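Local atomic coordinates of odorant-binding protein 1F (Rattus norvegicus, PDB entry 3FIQ), a protein that binds a wide variety of chemical odorants in the nasal epithelium, as a secreted carrier of the lipocalin family. Residues 19-24 against 112-117; 24-29 against 145-150; 5-10 against 91-96; 13-18 against 39-44. All blocks are in the same frame, centred on the assembly; numbering follows the deposited sequence.

Contact 1 of 4, residues 19-24 against 112-117; sequences LYIVAD and TNVILV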
loop_
_atom_site.group_PDB
_atom_site.type_symbol
_atom_site.label_atom_id
_atom_site.label_comp_id
_atom_site.label_asym_id
_atom_site.label_seq_id
_atom_site.Cartn_x
_atom_site.Cartn_y
_atom_site.Cartn_z
ATOM N N LEU A 19 -2.408 6.674 -3.770
ATOM C CA LEU A 19 -1.879 7.977 -4.171
ATOM C C LEU A 19 -0.408 7.963 -4.510
ATOM O O LEU A 19 -0.014 8.468 -5.567
ATOM C CB LEU A 19 -2.136 9.015 -3.075
ATOM C CG LEU A 19 -3.594 9.243 -2.665
ATOM C CD1 LEU A 19 -3.714 10.444 -1.727
ATOM C CD2 LEU A 19 -4.435 9.486 -3.865
ATOM N N TYR A 20 0.429 7.364 -3.632
ATOM C CA TYR A 20 1.846 7.318 -3.834
ATOM C C TYR A 20 2.356 5.978 -3.365
ATOM O O TYR A 20 1.810 5.389 -2.436
ATOM C CB TYR A 20 2.583 8.388 -3.001
ATOM C CG TYR A 20 2.312 9.819 -3.430
ATOM C CD1 TYR A 20 3.119 10.415 -4.393
ATOM C CD2 TYR A 20 1.277 10.533 -2.892
ATOM C CE1 TYR A 20 2.824 11.717 -4.825
ATOM C CE2 TYR A 20 0.968 11.804 -3.350
ATOM C CZ TYR A 20 1.774 12.407 -4.243
ATOM O OH TYR A 20 1.444 13.684 -4.664
ATOM N N ILE A 21 3.433 5.501 -4.009
ATOM C CA ILE A 21 4.183 4.374 -3.461
ATOM C C ILE A 21 5.649 4.718 -3.528
ATOM O O ILE A 21 6.117 5.175 -4.546
ATOM C CB ILE A 21 3.963 3.072 -4.276
ATOM C CG1 ILE A 21 2.512 2.764 -4.506
ATOM C CG2 ILE A 21 4.643 1.911 -3.627
ATOM C CD1 ILE A 21 2.258 1.565 -5.414
ATOM N N VAL A 22 6.421 4.448 -2.466
ATOM C CA VAL A 22 7.859 4.635 -2.553
ATOM C C VAL A 22 8.537 3.361 -2.061
ATOM O O VAL A 22 8.035 2.704 -1.150
ATOM C CB VAL A 22 8.291 5.836 -1.815
ATOM C CG1 VAL A 22 8.063 5.714 -0.399
ATOM C CG2 VAL A 22 9.784 6.177 -2.124
ATOM N N ALA A 23 9.622 2.927 -2.680
ATOM C CA ALA A 23 10.226 1.652 -2.298
ATOM C C ALA A 23 11.733 1.719 -2.544
ATOM O O ALA A 23 12.166 2.549 -3.316
ATOM C CB ALA A 23 9.648 0.495 -3.066
ATOM N N ASP A 24 12.524 0.884 -1.865
ATOM C CA ASP A 24 13.957 0.912 -2.092
ATOM C C ASP A 24 14.442 0.140 -3.284
ATOM O O ASP A 24 15.595 0.328 -3.667
ATOM C CB ASP A 24 14.728 0.450 -0.831
ATOM C CG ASP A 24 14.356 -0.874 -0.356
ATOM O OD1 ASP A 24 13.409 -1.489 -0.854
ATOM O OD2 ASP A 24 14.976 -1.308 0.662
ATOM N N THR A 112 12.256 -5.947 -0.358
ATOM C CA THR A 112 11.900 -4.609 -0.732
ATOM C C THR A 112 11.066 -4.001 0.400
ATOM O O THR A 112 10.100 -4.587 0.894
ATOM C CB THR A 112 11.066 -4.584 -2.036
ATOM O OG1 THR A 112 11.761 -5.293 -3.084
ATOM C CG2 THR A 112 10.765 -3.167 -2.545
ATOM N N ASN A 113 11.494 -2.835 0.820
ATOM C CA ASN A 113 10.776 -1.987 1.782
ATOM C C ASN A 113 9.943 -0.957 1.052
ATOM O O ASN A 113 10.458 -0.237 0.231
ATOM C CB ASN A 113 11.780 -1.337 2.745
ATOM C CG ASN A 113 12.152 -2.310 3.881
ATOM O OD1 ASN A 113 11.567 -2.272 4.939
ATOM N ND2 ASN A 113 13.061 -3.213 3.618
ATOM N N VAL A 114 8.677 -0.816 1.433
ATOM C CA VAL A 114 7.689 -0.032 0.709
ATOM C C VAL A 114 6.875 0.826 1.676
ATOM O O VAL A 114 6.516 0.392 2.764
ATOM C CB VAL A 114 6.710 -0.965 -0.013
ATOM C CG1 VAL A 114 5.715 -0.155 -0.876
ATOM C CG2 VAL A 114 7.417 -2.010 -0.884
ATOM N N ILE A 115 6.608 2.066 1.300
ATOM C CA ILE A 115 5.587 2.870 1.919
ATOM C C ILE A 115 4.552 3.124 0.840
ATOM O O ILE A 115 4.880 3.562 -0.248
ATOM C CB ILE A 115 6.078 4.154 2.588
ATOM C CG1 ILE A 115 7.060 3.771 3.661
ATOM C CG2 ILE A 115 4.840 4.975 3.136
ATOM C CD1 ILE A 115 7.806 5.070 4.240
ATOM N N LEU A 116 3.305 2.753 1.117
ATOM C CA LEU A 116 2.201 2.976 0.197
ATOM C C LEU A 116 1.172 3.886 0.860
ATOM O O LEU A 116 0.781 3.676 2.013
ATOM C CB LEU A 116 1.533 1.602 -0.160
ATOM C CG LEU A 116 0.362 1.742 -1.137
ATOM C CD1 LEU A 116 0.308 0.516 -2.011
ATOM C CD2 LEU A 116 -0.932 1.814 -0.446
ATOM N N VAL A 117 0.758 4.943 0.165
ATOM C CA VAL A 117 -0.240 5.863 0.666
ATOM C C VAL A 117 -1.576 5.596 0.030
ATOM O O VAL A 117 -1.731 5.723 -1.208
ATOM C CB VAL A 117 0.209 7.314 0.318
ATOM C CG1 VAL A 117 -0.821 8.320 0.797
ATOM C CG2 VAL A 117 1.550 7.659 0.927
HETATM O O HOH W 1 14.917 -3.817 1.329
#
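Ile21 and Val114 stand side by side on the inner wall of a lipocalin beta-barrel, where strand 14-23 runs antiparallel to strand 111-119 and the first strand of the barrel meets the last. The methyls Ile21 CG2 and Val114 CG1 touch at 3.6 Å. Val114 CG1 lies anti to the backbone N (chi1 -176°), which turns this branch to Ile21 while CG2 sits against the methyl of Ala23. Leu116 presses in from the other flank of Ile21, with Leu116 CD1 4.0 Å from Ile21 CG1. Branched aliphatic side chains suit this buried wall because they have no polar atoms to satisfy and their methyls fill the space between neighbours.

The outer face carries Val22 and Ile115, also side by side, Val22 CG1 resting 3.9 Å from Ile115 CB. Helix 126-138 packs over this face, Leu132 meeting both Ile115 and Val117. Of the Tyr20 side chain only CB meets Val117, 4.1 Å from CG2, while the ring leads away and stacks with that of His148. Paired backbone bonds between Val22 and Ile115 tie the strands together.

At the end of the pair Asp24 takes over. Its N gives a bond to Asn113 O at 3.1 Å, and chi1 (57°) sets CG between the backbone N and the carbonyl carbon. Asp24 OD1 accepts Asn113 N at 2.9 Å, on the syn side but out of the carboxylate plane. The Asn113 amide stands nearly perpendicular to that carboxylate, 88° between planes. One water bridges them, donating to Asp24 OD2 at 2.6 Å and accepting from Asn113 ND2 at 3.0 Å.

Contact 2 of 4, residues 24-29 against 145-150; sequences DNVEKV and NTQHLV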
loop_
_atom_site.group_PDB
_atom_site.type_symbol
_atom_site.label_atom_id
_atom_site.label_comp_id
_atom_site.label_asym_id
_atom_site.label_seq_id
_atom_site.Cartn_x
_atom_site.Cartn_y
_atom_site.Cartn_z
ATOM N N ASP A 24 12.524 0.884 -1.865
ATOM C CA ASP A 24 13.957 0.912 -2.092
ATOM C C ASP A 24 14.442 0.140 -3.284
ATOM O O ASP A 24 15.595 0.328 -3.667
ATOM C CB ASP A 24 14.728 0.450 -0.831
ATOM C CG ASP A 24 14.356 -0.874 -0.356
ATOM O OD1 ASP A 24 13.409 -1.489 -0.854
ATOM O OD2 ASP A 24 14.976 -1.308 0.662
ATOM N N ASN A 25 13.601 -0.672 -3.910
ATOM C CA ASN A 25 13.863 -1.352 -5.186
ATOM C C ASN A 25 12.851 -0.764 -6.184
ATOM O O ASN A 25 11.673 -1.140 -6.211
ATOM C CB ASN A 25 13.726 -2.868 -5.072
ATOM C CG ASN A 25 14.837 -3.516 -4.279
ATOM O OD1 ASN A 25 14.592 -4.346 -3.364
ATOM N ND2 ASN A 25 16.077 -3.097 -4.553
ATOM N N VAL A 26 13.252 0.203 -7.000
ATOM C CA VAL A 26 12.267 0.979 -7.746
ATOM C C VAL A 26 11.526 0.160 -8.782
ATOM O O VAL A 26 10.373 0.467 -9.099
ATOM C CB VAL A 26 12.898 2.255 -8.422
ATOM C CG1 VAL A 26 13.801 1.904 -9.478
ATOM C CG2 VAL A 26 11.823 3.198 -8.881
ATOM N N GLU A 27 12.184 -0.851 -9.354
ATOM C CA GLU A 27 11.547 -1.666 -10.350
ATOM C C GLU A 27 10.293 -2.316 -9.799
ATOM O O GLU A 27 9.386 -2.664 -10.560
ATOM C CB GLU A 27 12.498 -2.710 -10.898
ATOM C CG GLU A 27 12.839 -3.798 -10.004
ATOM C CD GLU A 27 13.946 -3.487 -8.992
ATOM O OE1 GLU A 27 14.552 -2.348 -8.927
ATOM O OE2 GLU A 27 14.215 -4.514 -8.322
ATOM N N LYS A 28 10.201 -2.487 -8.471
ATOM C CA LYS A 28 9.049 -3.160 -7.915
ATOM C C LYS A 28 7.839 -2.266 -7.949
ATOM O O LYS A 28 6.722 -2.804 -7.910
ATOM C CB LYS A 28 9.321 -3.525 -6.459
ATOM C CG LYS A 28 10.357 -4.624 -6.293
ATOM C CD LYS A 28 9.876 -5.945 -6.653
ATOM C CE LYS A 28 10.901 -7.030 -6.358
ATOM N NZ LYS A 28 10.338 -8.328 -6.789
ATOM N N VAL A 29 8.003 -0.935 -7.996
ATOM C CA VAL A 29 6.877 -0.022 -7.909
ATOM C C VAL A 29 6.667 0.895 -9.076
ATOM O O VAL A 29 5.650 1.579 -9.160
ATOM C CB VAL A 29 6.908 0.787 -6.572
ATOM C CG1 VAL A 29 6.765 -0.130 -5.412
ATOM C CG2 VAL A 29 8.173 1.641 -6.480
ATOM N N ASN A 145 12.733 7.540 -5.474
ATOM C CA ASN A 145 11.958 6.456 -6.073
ATOM C C ASN A 145 10.466 6.595 -5.999
ATOM O O ASN A 145 9.734 5.690 -6.377
ATOM C CB ASN A 145 12.365 5.118 -5.486
ATOM C CG ASN A 145 13.816 4.776 -5.730
ATOM O OD1 ASN A 145 14.481 5.392 -6.523
ATOM N ND2 ASN A 145 14.286 3.769 -5.036
ATOM N N THR A 146 10.003 7.734 -5.510
ATOM C CA THR A 146 8.584 7.923 -5.280
ATOM C C THR A 146 7.760 7.922 -6.548
ATOM O O THR A 146 8.133 8.562 -7.524
ATOM C CB THR A 146 8.341 9.265 -4.632
ATOM O OG1 THR A 146 8.979 9.280 -3.342
ATOM C CG2 THR A 146 6.866 9.550 -4.380
ATOM N N GLN A 147 6.663 7.147 -6.534
ATOM C CA GLN A 147 5.739 7.059 -7.669
ATOM C C GLN A 147 4.399 7.646 -7.277
ATOM O O GLN A 147 3.824 7.290 -6.268
ATOM C CB GLN A 147 5.478 5.553 -7.961
ATOM C CG GLN A 147 6.704 4.736 -8.158
ATOM C CD GLN A 147 7.483 5.057 -9.437
ATOM O OE1 GLN A 147 6.914 5.080 -10.512
ATOM N NE2 GLN A 147 8.819 5.318 -9.300
ATOM N N HIS A 148 3.922 8.613 -8.058
ATOM C CA HIS A 148 2.608 9.187 -7.945
ATOM C C HIS A 148 1.718 8.423 -8.877
ATOM O O HIS A 148 1.917 8.446 -10.092
ATOM C CB HIS A 148 2.695 10.619 -8.389
ATOM C CG HIS A 148 1.435 11.405 -8.257
ATOM N ND1 HIS A 148 1.138 12.427 -9.130
ATOM C CD2 HIS A 148 0.447 11.396 -7.332
ATOM C CE1 HIS A 148 -0.010 12.986 -8.780
ATOM N NE2 HIS A 148 -0.435 12.409 -7.658
ATOM N N LEU A 149 0.745 7.724 -8.347
ATOM C CA LEU A 149 -0.116 6.854 -9.131
ATOM C C LEU A 149 -1.379 7.518 -9.658
ATOM O O LEU A 149 -2.039 6.949 -10.565
ATOM C CB LEU A 149 -0.485 5.562 -8.370
ATOM C CG LEU A 149 0.485 4.383 -8.589
ATOM C CD1 LEU A 149 1.906 4.740 -8.157
ATOM C CD2 LEU A 149 0.032 3.167 -7.885
ATOM N N VAL A 150 -1.778 8.660 -9.132
ATOM C CA VAL A 150 -3.058 9.238 -9.510
ATOM C C VAL A 150 -3.251 9.419 -11.007
ATOM O O VAL A 150 -4.319 9.044 -11.553
ATOM C CB VAL A 150 -3.307 10.529 -8.742
ATOM C CG1 VAL A 150 -4.542 11.247 -9.279
ATOM C CG2 VAL A 150 -3.428 10.218 -7.259
HETATM O O HOH W 2 17.076 2.784 -5.127
#
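The long loop leaving the first strand of the lipocalin barrel sets Val26 and Val29 against Asn145 and Gln147, the latter opening the short strand 147-148. Two successive turns, closed by Lys28 N to Asn25 O and Val29 N to Val26 O, direct both valines at the partner segment. Val26 CB lies 3.8 Å from Asn145 CG, the two side chains crossing at about a right angle, and Val26 CG2 comes within 3.7 Å of Gln147 NE2. Gln147 CG lies 3.8 Å from Val29 CG2, and the bend at chi2 (-68°) turns CD off the line of the chain. Gln147 NE2 donates to Asn145 O at 3.1 Å from above the carbonyl plane. Arg36 NH1 bonds to both Gln147 OE1 and Val29 O, so Arg36 fixes the amide at OE1 and Asn145 O at NE2. An alanine in place of Gln147 would probably deprive Asn145 O of its donor and Arg36 of one acceptor, and open a gap beside both valines. Asn145 ND2 donates to Ala23 O and to a water, 3.0 Å away, that bridges to Asp24 O. This is the long first interstrand loop of lipocalins, here packed on the segment following the C-terminal helix.

Contact 3 of 4, residues 5-10 against 91-96; sequences LDISPS and LKKTDD. With EDO (1,2-ethanediol), chain D.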
loop_
_atom_site.group_PDB
_atom_site.type_symbol
_atom_site.label_atom_id
_atom_site.label_comp_id
_atom_site.label_asym_id
_atom_site.label_seq_id
_atom_site.Cartn_x
_atom_site.Cartn_y
_atom_site.Cartn_z
ATOM N N LEU A 5 -0.222 1.291 14.689
ATOM C CA LEU A 5 -1.574 1.784 14.858
ATOM C C LEU A 5 -2.596 0.746 14.437
ATOM O O LEU A 5 -2.524 0.232 13.337
ATOM C CB LEU A 5 -1.757 2.961 13.947
ATOM C CG LEU A 5 -0.891 4.162 14.246
ATOM C CD1 LEU A 5 -1.067 5.182 13.192
ATOM C CD2 LEU A 5 -1.312 4.679 15.608
ATOM N N ASP A 6 -3.576 0.466 15.280
ATOM C CA ASP A 6 -4.582 -0.531 14.911
ATOM C C ASP A 6 -5.596 0.115 13.958
ATOM O O ASP A 6 -5.739 1.311 13.927
ATOM C CB ASP A 6 -5.324 -1.067 16.143
ATOM C CG ASP A 6 -4.420 -1.843 17.096
ATOM O OD1 ASP A 6 -3.732 -2.791 16.672
ATOM O OD2 ASP A 6 -4.428 -1.515 18.303
ATOM N N ILE A 7 -6.271 -0.697 13.166
ATOM C CA ILE A 7 -7.400 -0.221 12.367
ATOM C C ILE A 7 -8.646 -1.052 12.643
ATOM O O ILE A 7 -8.594 -2.263 12.929
ATOM C CB ILE A 7 -7.106 -0.291 10.844
ATOM C CG1 ILE A 7 -6.483 -1.627 10.497
ATOM C CG2 ILE A 7 -6.254 0.821 10.467
ATOM C CD1 ILE A 7 -6.041 -1.735 9.048
ATOM N N SER A 8 -9.778 -0.373 12.539
ATOM C CA SER A 8 -11.055 -1.002 12.790
ATOM C C SER A 8 -11.818 -1.153 11.526
ATOM O O SER A 8 -11.577 -0.507 10.547
ATOM C CB SER A 8 -11.851 -0.150 13.757
ATOM O OG SER A 8 -12.275 0.984 13.125
ATOM N N PRO A 9 -12.774 -2.038 11.511
ATOM C CA PRO A 9 -13.597 -2.116 10.323
ATOM C C PRO A 9 -14.236 -0.807 9.908
ATOM O O PRO A 9 -14.349 -0.493 8.698
ATOM C CB PRO A 9 -14.656 -3.132 10.669
ATOM C CG PRO A 9 -14.087 -3.875 11.873
ATOM C CD PRO A 9 -13.081 -3.068 12.524
ATOM N N SER A 10 -14.778 -0.069 10.875
ATOM C CA SER A 10 -15.402 1.199 10.555
ATOM C C SER A 10 -14.405 2.139 9.899
ATOM O O SER A 10 -14.769 2.909 8.984
ATOM C CB SER A 10 -15.889 1.876 11.853
ATOM O OG SER A 10 -16.996 1.169 12.384
ATOM N N LEU A 91 1.464 2.926 9.466
ATOM C CA LEU A 91 2.382 3.877 10.038
ATOM C C LEU A 91 1.667 5.145 10.417
ATOM O O LEU A 91 2.059 5.853 11.355
ATOM C CB LEU A 91 3.452 4.323 9.032
ATOM C CG LEU A 91 4.390 3.383 8.437
ATOM C CD1 LEU A 91 5.305 4.089 7.423
ATOM C CD2 LEU A 91 5.209 2.732 9.542
ATOM N N LYS A 92 0.630 5.513 9.701
ATOM C CA LYS A 92 -0.081 6.748 9.971
ATOM C C LYS A 92 -1.468 6.599 9.477
ATOM O O LYS A 92 -1.716 5.995 8.464
ATOM C CB LYS A 92 0.549 7.937 9.264
ATOM C CG LYS A 92 -0.325 9.212 9.210
ATOM C CD LYS A 92 0.016 10.074 7.996
ATOM C CE LYS A 92 -1.048 11.098 7.719
ATOM N NZ LYS A 92 -0.796 12.270 8.572
ATOM N N LYS A 93 -2.423 7.167 10.196
ATOM C CA LYS A 93 -3.771 7.112 9.668
ATOM C C LYS A 93 -4.575 8.346 10.094
ATOM O O LYS A 93 -4.432 8.833 11.228
ATOM C CB LYS A 93 -4.539 5.858 10.045
ATOM C CG LYS A 93 -4.651 5.544 11.486
ATOM C CD LYS A 93 -5.779 4.534 11.834
ATOM C CE LYS A 93 -6.123 4.785 13.304
ATOM N NZ LYS A 93 -6.899 3.766 13.963
ATOM N N THR A 94 -5.416 8.791 9.164
ATOM C CA THR A 94 -6.436 9.814 9.362
ATOM C C THR A 94 -7.696 9.221 8.770
ATOM O O THR A 94 -7.690 8.075 8.269
ATOM C CB THR A 94 -6.093 11.098 8.648
ATOM O OG1 THR A 94 -6.205 10.919 7.220
ATOM C CG2 THR A 94 -4.695 11.524 8.936
ATOM N N ASP A 95 -8.804 9.959 8.814
ATOM C CA ASP A 95 -10.035 9.365 8.292
ATOM C C ASP A 95 -9.958 9.107 6.788
ATOM O O ASP A 95 -10.621 8.183 6.292
ATOM C CB ASP A 95 -11.287 10.185 8.640
ATOM C CG ASP A 95 -11.286 11.530 7.992
ATOM O OD1 ASP A 95 -10.477 12.364 8.422
ATOM O OD2 ASP A 95 -12.094 11.757 7.056
ATOM N N ASP A 96 -9.140 9.873 6.062
ATOM C CA ASP A 96 -9.131 9.720 4.600
ATOM C C ASP A 96 -7.779 9.399 3.965
ATOM O O ASP A 96 -7.699 9.298 2.760
ATOM C CB ASP A 96 -9.803 10.912 3.896
ATOM C CG ASP A 96 -9.148 12.190 4.220
ATOM O OD1 ASP A 96 -8.055 12.133 4.780
ATOM O OD2 ASP A 96 -9.715 13.254 3.924
HETATM C C1 EDO D . -15.239 5.952 10.133
HETATM O O1 EDO D . -15.019 5.759 8.721
HETATM C C2 EDO D . -14.221 6.905 10.717
HETATM O O2 EDO D . -12.943 6.852 10.058
#
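Lys93 reaches from its strand to the N-terminal segment, touching Leu5, Ile7 and Asp6. CB already points toward that segment, and CG, set between the backbone N and the carbonyl carbon (chi1 55°), lies 4.0 Å from Leu5 CD1. Beyond CG the chain is extended: CD comes 4.0 Å from Ile7 CG2, crossing it obliquely, and CE passes 3.6 Å from Asp6 O. At the tip NZ donates to Asp6 O at 2.7 Å, nearly along the C=O axis, and forms a salt bridge with Glu11 OE2. A long, flexible residue with a charged end suits this path, apolar beside two aliphatic side chains and cationic where a carbonyl and a carboxylate converge. An alanine here would probably leave Asp6 O and the Glu11 carboxylate without their cation and loosen the N-terminal segment over the strand.

Lys93 ends strand 85-93, part of the lipocalin barrel wall, where Leu91 and Lys92 form a classic beta bulge facing Phe99. Leu5 CD1 rests on this bulge, 3.7 Å from both Leu91 O and Lys92 CA. Farther along, Ser8 is the N-cap of helix 9-12, and Ser8 N gives a bond back to Glu11 OE1. Asp6 CB points away from the strand, and OD1 forms a salt bridge with Lys72. A 1,2-ethanediol, probably from the crystallisation liquor, donates from O1 to Ser10 O at 2.9 Å.

Contact 4 of 4, residues 13-18 against 39-44; sequences NGDWRT and FQHMEC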
loop_
_atom_site.group_PDB
_atom_site.type_symbol
_atom_site.label_atom_id
_atom_site.label_comp_id
_atom_site.label_asym_id
_atom_site.label_seq_id
_atom_site.Cartn_x
_atom_site.Cartn_y
_atom_site.Cartn_z
ATOM N N ASN A 13 -13.339 -0.012 6.048
ATOM C CA ASN A 13 -14.186 -0.647 5.100
ATOM C C ASN A 13 -14.684 0.338 4.060
ATOM O O ASN A 13 -15.247 1.367 4.387
ATOM C CB ASN A 13 -15.336 -1.350 5.795
ATOM C CG ASN A 13 -14.897 -2.639 6.451
ATOM O OD1 ASN A 13 -13.735 -2.930 6.536
ATOM N ND2 ASN A 13 -15.842 -3.334 7.017
ATOM N N GLY A 14 -14.456 0.060 2.797
ATOM C CA GLY A 14 -14.905 0.950 1.746
ATOM C C GLY A 14 -13.901 1.050 0.625
ATOM O O GLY A 14 -12.916 0.300 0.633
ATOM N N ASP A 15 -14.133 1.990 -0.288
ATOM C CA ASP A 15 -13.239 2.167 -1.417
ATOM C C ASP A 15 -12.035 2.999 -0.995
ATOM O O ASP A 15 -12.145 3.938 -0.204
ATOM C CB ASP A 15 -14.000 2.913 -2.501
ATOM C CG ASP A 15 -15.081 2.094 -3.183
ATOM O OD1 ASP A 15 -15.124 0.868 -3.130
ATOM O OD2 ASP A 15 -15.915 2.758 -3.873
ATOM N N TRP A 16 -10.888 2.669 -1.596
ATOM C CA TRP A 16 -9.617 3.352 -1.364
ATOM C C TRP A 16 -8.897 3.350 -2.672
ATOM O O TRP A 16 -9.110 2.505 -3.525
ATOM C CB TRP A 16 -8.739 2.608 -0.345
ATOM C CG TRP A 16 -9.237 2.700 1.071
ATOM C CD1 TRP A 16 -10.163 1.893 1.618
ATOM C CD2 TRP A 16 -8.890 3.663 2.069
ATOM N NE1 TRP A 16 -10.399 2.277 2.893
ATOM C CE2 TRP A 16 -9.631 3.376 3.188
ATOM C CE3 TRP A 16 -7.971 4.712 2.126
ATOM C CZ2 TRP A 16 -9.518 4.098 4.393
ATOM C CZ3 TRP A 16 -7.850 5.413 3.282
ATOM C CH2 TRP A 16 -8.609 5.124 4.405
ATOM N N ARG A 17 -8.000 4.302 -2.827
ATOM C CA ARG A 17 -7.132 4.369 -3.979
ATOM C C ARG A 17 -5.728 4.584 -3.525
ATOM O O ARG A 17 -5.455 4.967 -2.393
ATOM C CB ARG A 17 -7.496 5.595 -4.863
ATOM C CG ARG A 17 -7.277 6.966 -4.197
ATOM C CD ARG A 17 -7.947 8.133 -4.944
ATOM N NE ARG A 17 -7.416 8.281 -6.264
ATOM C CZ ARG A 17 -7.965 8.927 -7.292
ATOM N NH1 ARG A 17 -9.116 9.580 -7.166
ATOM N NH2 ARG A 17 -7.331 8.926 -8.472
ATOM N N THR A 18 -4.784 4.283 -4.413
ATOM C CA THR A 18 -3.377 4.517 -4.115
ATOM C C THR A 18 -2.972 5.849 -4.654
ATOM O O THR A 18 -3.067 6.109 -5.875
ATOM C CB THR A 18 -2.514 3.460 -4.742
ATOM O OG1 THR A 18 -2.896 2.168 -4.281
ATOM C CG2 THR A 18 -1.024 3.674 -4.371
ATOM N N PHE A 39 -4.943 0.573 -5.361
ATOM C CA PHE A 39 -6.006 0.062 -4.472
ATOM C C PHE A 39 -7.347 0.370 -5.072
ATOM O O PHE A 39 -7.537 1.368 -5.772
ATOM C CB PHE A 39 -5.897 0.727 -3.084
ATOM C CG PHE A 39 -4.940 -0.019 -2.122
ATOM C CD1 PHE A 39 -3.821 -0.699 -2.561
ATOM C CD2 PHE A 39 -5.152 0.028 -0.769
ATOM C CE1 PHE A 39 -2.959 -1.383 -1.655
ATOM C CE2 PHE A 39 -4.282 -0.628 0.110
ATOM C CZ PHE A 39 -3.195 -1.301 -0.329
ATOM N N GLN A 40 -8.289 -0.509 -4.754
ATOM C CA GLN A 40 -9.700 -0.290 -5.015
ATOM C C GLN A 40 -10.567 -0.336 -3.775
ATOM O O GLN A 40 -11.524 0.450 -3.640
ATOM C CB GLN A 40 -10.148 -1.318 -6.058
ATOM C CG GLN A 40 -11.609 -1.123 -6.499
ATOM C CD GLN A 40 -11.949 -2.046 -7.639
ATOM O OE1 GLN A 40 -12.499 -3.146 -7.437
ATOM N NE2 GLN A 40 -11.613 -1.615 -8.826
ATOM N N HIS A 41 -10.338 -1.299 -2.876
ATOM C CA HIS A 41 -11.262 -1.521 -1.764
ATOM C C HIS A 41 -10.590 -2.263 -0.663
ATOM O O HIS A 41 -9.695 -3.077 -0.920
ATOM C CB HIS A 41 -12.470 -2.362 -2.284
ATOM C CG HIS A 41 -13.670 -2.397 -1.385
ATOM N ND1 HIS A 41 -13.821 -3.360 -0.404
ATOM C CD2 HIS A 41 -14.761 -1.571 -1.280
ATOM C CE1 HIS A 41 -14.956 -3.124 0.255
ATOM N NE2 HIS A 41 -15.555 -2.086 -0.274
ATOM N N MET A 42 -11.021 -1.998 0.575
ATOM C CA MET A 42 -10.592 -2.762 1.754
ATOM C C MET A 42 -11.767 -3.176 2.554
ATOM O O MET A 42 -12.794 -2.444 2.674
ATOM C CB MET A 42 -9.644 -1.934 2.598
ATOM C CG MET A 42 -8.362 -1.581 1.912
ATOM S SD MET A 42 -6.966 -1.104 2.983
ATOM C CE MET A 42 -7.480 0.518 3.475
ATOM N N GLU A 43 -11.669 -4.372 3.162
ATOM C CA GLU A 43 -12.744 -4.816 4.012
ATOM C C GLU A 43 -12.236 -5.731 5.102
ATOM O O GLU A 43 -11.536 -6.687 4.807
ATOM C CB GLU A 43 -13.789 -5.552 3.197
ATOM C CG GLU A 43 -14.937 -6.091 3.967
ATOM C CD GLU A 43 -15.763 -7.078 3.140
ATOM O OE1 GLU A 43 -15.401 -7.404 1.978
ATOM O OE2 GLU A 43 -16.746 -7.569 3.690
ATOM N N CYS A 44 -12.551 -5.465 6.368
ATOM C CA CYS A 44 -12.294 -6.462 7.384
ATOM C C CYS A 44 -13.479 -6.605 8.311
ATOM O O CYS A 44 -14.414 -5.792 8.259
ATOM C CB CYS A 44 -11.036 -6.190 8.189
ATOM S SG CYS A 44 -10.861 -4.439 8.825
HETATM O O HOH W 3 -5.683 3.176 -6.895
#
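Hydrogen bonds first link Asn13 and Cys44 by a side chain that imitates a peptide: Asn13 OD1 accepts Cys44 N at 2.8 Å, and ND2 returns a bond to Cys44 O at 3.1 Å, lying in the amide plane. Beside these bonds Cys44 SG is joined to Cys48 SG in a disulfide. The backbones of Gly14 and Met42 then pair, each bond 3.0 Å (Gly14 N to Met42 O, Met42 N to Gly14 O). Trp16 N meets Gln40 O from above the carbonyl plane, next to the classic beta bulge in which Gln40 and His41 both face Ile54. At the far end Thr18 OG1 accepts Phe39 N at 2.8 Å and bonds also to Ala37 O; a water spans Thr18 N and Phe39 O.

Ring contacts come next. Met42, bent at chi3 (-74°), lays its methyl CE over the Trp16 five-membered ring, 3.4 Å from the centroid and 7° off the normal, a CH-pi contact, while SD lies oblique. The flexible thioether fits the indole, whose NE1 is held by Val12 O. On the outer side Gly14 O lies over the His41 ring, and Asp15 OD1 meets its edge, 3.1 Å from CD2.

Backbone shape completes the account. Gly14 has a positive phi (142°) at which a CB would jam against the preceding carbonyl. Gly14 and Trp16, with Lys120 in cation-pi contact with the indole, form the Gly-X-Trp signature of the lipocalin fold.

Three of the four contacts meet along strand 14-23. Contact 4 pairs its beginning with strand 38-44, contact 1 its later half with strand 111-119, and in contact 2 the chain beyond folds onto 145-150. Contacts 1 and 2 share Asp24, their centres about 6 Å apart; those of 1 and 4 lie about 17 Å apart, yet Leu116 touches Phe39. Contact 3 lays the N-terminal segment on strand 85-93, its centre about 12 Å from that of contact 4, which it touches, and about 23 Å from that of contact 2. Contact 4 is nested inside contact 3 along the chain; other pairs alternate. Contact 1 closes the lipocalin barrel, contact 4 continues its wall, contacts 2 and 3 flank it.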